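Local coordinates for protein glypican-1 (PDB 4YWT) that carries heparan sulfate chains at the cell surface, binds alpha-4 (V) collagen through them and participates in Schwann cell myelination, at residues L298-K302 and L466-Y470. The protein carries 3 engineered substitutions. Sequence-based numbering, arbitrary orientation.
Sequences LITDK and LRSAY
Tyr470, Ile299 and Lys302 bury most of the surface where 298-302 meets 466-470, and they illustrate how a long lysine can roof a tyrosine at the edge of a helix-helix seam. With CG anti to the backbone N (chi1 -174°), the Tyr470 ring reaches across to the 298-302 segment. Lys302, bent at chi2 (-50°), crosses the ring at about a right angle and lays its CE over one face, 3.8 Å from the centroid in a CH-pi contact displaced toward the rim. Its ammonium continues above the same face: NZ stands 4.7 Å from the Tyr470 centroid and 22° off the normal, a cation-pi geometry in which the charge would be favoured by the ring's electrons. At the ring's edge, near its plane, lies the backbone of Leu298 and Ile299, with Leu298 O 3.6 Å from Tyr470 CE1. The ring is thus bounded by aliphatic chain above and by backbone at its rim, and no hydrogen bond joins the two segments. Deeper in the seam, Ile299 splits its branches. CD1 packs on the turn at Ala469 and Tyr470, 3.7 Å from Tyr470 N, whereas CG2 meets Leu466 CD2 at 3.7 Å, the two side chains crossing nearly perpendicularly. Phe222 of helix 204-236 also touches Ile299, and Arg214 of that helix hydrogen-bonds Lys302 O. The contact therefore joins residues 298-302 to the last modelled helix, 450-471, within the elongated, predominantly alpha-helical fold characteristic of the glypican core protein.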
ATOM      1  N   LEU A 298      -8.514  -5.318  -7.702  1.00 34.22           N
ATOM      2  CA  LEU A 298      -9.303  -5.414  -8.926  1.00 34.54           C
ATOM      3  C   LEU A 298      -8.517  -5.068 -10.189  1.00 35.00           C
ATOM      4  O   LEU A 298      -8.669  -5.732 -11.214  1.00 28.42           O
ATOM      5  CB  LEU A 298     -10.534  -4.510  -8.836  1.00 35.24           C
ATOM      6  CG  LEU A 298     -11.771  -5.141  -8.196  1.00 47.21           C
ATOM      7  CD1 LEU A 298     -12.949  -4.180  -8.245  1.00 46.77           C
ATOM      8  CD2 LEU A 298     -12.109  -6.453  -8.888  1.00 47.68           C
ATOM      9  N   ILE A 299      -7.682  -4.035 -10.118  1.00 26.99           N
ATOM     10  CA  ILE A 299      -6.991  -3.537 -11.307  1.00 30.96           C
ATOM     11  C   ILE A 299      -5.999  -4.553 -11.885  1.00 37.75           C
ATOM     12  O   ILE A 299      -5.683  -4.506 -13.075  1.00 35.71           O
ATOM     13  CB  ILE A 299      -6.248  -2.208 -11.012  1.00 23.34           C
ATOM     14  CG1 ILE A 299      -5.871  -1.498 -12.316  1.00 23.40           C
ATOM     15  CG2 ILE A 299      -5.020  -2.444 -10.150  1.00 24.32           C
ATOM     16  CD1 ILE A 299      -7.062  -1.107 -13.165  1.00 23.95           C
ATOM     17  N   THR A 300      -5.529  -5.481 -11.055  1.00 28.40           N
ATOM     18  CA  THR A 300      -4.537  -6.463 -11.494  1.00 31.94           C
ATOM     19  C   THR A 300      -5.080  -7.398 -12.571  1.00 29.04           C
ATOM     20  O   THR A 300      -4.316  -7.972 -13.344  1.00 25.35           O
ATOM     21  CB  THR A 300      -4.021  -7.317 -10.316  1.00 31.73           C
ATOM     22  OG1 THR A 300      -5.099  -8.080  -9.762  1.00 34.13           O
ATOM     23  CG2 THR A 300      -3.419  -6.432  -9.241  1.00 23.26           C
ATOM     24  N   ASP A 301      -6.400  -7.548 -12.619  1.00 39.11           N
ATOM     25  CA  ASP A 301      -7.036  -8.385 -13.630  1.00 34.55           C
ATOM     26  C   ASP A 301      -6.803  -7.823 -15.029  1.00 34.41           C
ATOM     27  O   ASP A 301      -6.719  -8.569 -16.006  1.00 27.32           O
ATOM     28  CB  ASP A 301      -8.539  -8.509 -13.363  1.00 35.15           C
ATOM     29  CG  ASP A 301      -8.848  -9.356 -12.143  1.00 47.22           C
ATOM     30  OD1 ASP A 301      -8.005 -10.200 -11.771  1.00 47.86           O
ATOM     31  OD2 ASP A 301      -9.935  -9.179 -11.557  1.00 50.03           O
ATOM     32  N   LYS A 302      -6.686  -6.500 -15.109  1.00 29.07           N
ATOM     33  CA  LYS A 302      -6.556  -5.806 -16.385  1.00 33.31           C
ATOM     34  C   LYS A 302      -5.155  -5.915 -16.976  1.00 36.14           C
ATOM     35  O   LYS A 302      -4.906  -5.424 -18.077  1.00 34.27           O
ATOM     36  CB  LYS A 302      -6.935  -4.331 -16.227  1.00 26.56           C
ATOM     37  CG  LYS A 302      -8.386  -4.110 -15.847  1.00 25.25           C
ATOM     38  CD  LYS A 302      -9.311  -4.892 -16.766  1.00 39.98           C
ATOM     39  CE  LYS A 302     -10.753  -4.433 -16.627  1.00 46.67           C
ATOM     40  NZ  LYS A 302     -11.642  -5.116 -17.608  1.00 49.64           N
ATOM     41  N   LEU A 466      -8.048   4.659  -9.876  1.00 30.49           N
ATOM     42  CA  LEU A 466      -8.019   3.226 -10.157  1.00 36.55           C
ATOM     43  C   LEU A 466      -9.349   2.683 -10.667  1.00 29.94           C
ATOM     44  O   LEU A 466      -9.380   1.704 -11.413  1.00 33.13           O
ATOM     45  CB  LEU A 466      -7.595   2.452  -8.910  1.00 31.66           C
ATOM     46  CG  LEU A 466      -6.089   2.397  -8.664  1.00 34.25           C
ATOM     47  CD1 LEU A 466      -5.793   2.435  -7.182  1.00 34.96           C
ATOM     48  CD2 LEU A 466      -5.510   1.139  -9.290  1.00 23.22           C
ATOM     49  N   ARG A 467     -10.450   3.305 -10.259  1.00 33.09           N
ATOM     50  CA  ARG A 467     -11.760   2.902 -10.754  1.00 35.14           C
ATOM     51  C   ARG A 467     -11.904   3.331 -12.211  1.00 33.55           C
ATOM     52  O   ARG A 467     -12.371   2.558 -13.062  1.00 34.73           O
ATOM     53  CB  ARG A 467     -12.869   3.497  -9.884  1.00 42.57           C
ATOM     54  CG  ARG A 467     -12.926   2.882  -8.493  1.00 50.19           C
ATOM     55  CD  ARG A 467     -13.968   3.539  -7.602  1.00 55.68           C
ATOM     56  NE  ARG A 467     -14.110   2.820  -6.337  1.00 62.71           N
ATOM     57  CZ  ARG A 467     -14.751   3.291  -5.271  1.00 67.04           C
ATOM     58  NH1 ARG A 467     -15.311   4.492  -5.306  1.00 70.44           N
ATOM     59  NH2 ARG A 467     -14.827   2.560  -4.166  1.00 62.84           N
ATOM     60  N   SER A 468     -11.479   4.559 -12.496  1.00 34.90           N
ATOM     61  CA  SER A 468     -11.462   5.047 -13.871  1.00 42.80           C
ATOM     62  C   SER A 468     -10.544   4.187 -14.734  1.00 40.42           C
ATOM     63  O   SER A 468     -10.908   3.801 -15.844  1.00 41.33           O
ATOM     64  CB  SER A 468     -11.019   6.510 -13.920  1.00 39.35           C
ATOM     65  OG  SER A 468     -11.972   7.347 -13.290  1.00 45.76           O
ATOM     66  N   ALA A 469      -9.359   3.887 -14.213  1.00 34.42           N
ATOM     67  CA  ALA A 469      -8.399   3.036 -14.908  1.00 33.15           C
ATOM     68  C   ALA A 469      -9.001   1.668 -15.196  1.00 34.59           C
ATOM     69  O   ALA A 469      -8.794   1.101 -16.270  1.00 36.05           O
ATOM     70  CB  ALA A 469      -7.125   2.892 -14.093  1.00 26.78           C
ATOM     71  N   TYR A 470      -9.747   1.143 -14.231  1.00 32.75           N
ATOM     72  CA  TYR A 470     -10.418  -0.137 -14.406  1.00 36.47           C
ATOM     73  C   TYR A 470     -11.447  -0.054 -15.522  1.00 42.34           C
ATOM     74  O   TYR A 470     -11.578  -0.980 -16.321  1.00 41.04           O
ATOM     75  CB  TYR A 470     -11.091  -0.585 -13.109  1.00 37.40           C
ATOM     76  CG  TYR A 470     -11.670  -1.979 -13.194  1.00 36.13           C
ATOM     77  CD1 TYR A 470     -10.875  -3.095 -12.964  1.00 33.20           C
ATOM     78  CD2 TYR A 470     -13.006  -2.181 -13.516  1.00 34.95           C
ATOM     79  CE1 TYR A 470     -11.397  -4.372 -13.043  1.00 32.28           C
ATOM     80  CE2 TYR A 470     -13.536  -3.455 -13.599  1.00 41.10           C
ATOM     81  CZ  TYR A 470     -12.726  -4.546 -13.360  1.00 34.99           C
ATOM     82  OH  TYR A 470     -13.248  -5.816 -13.439  1.00 38.36           O
TER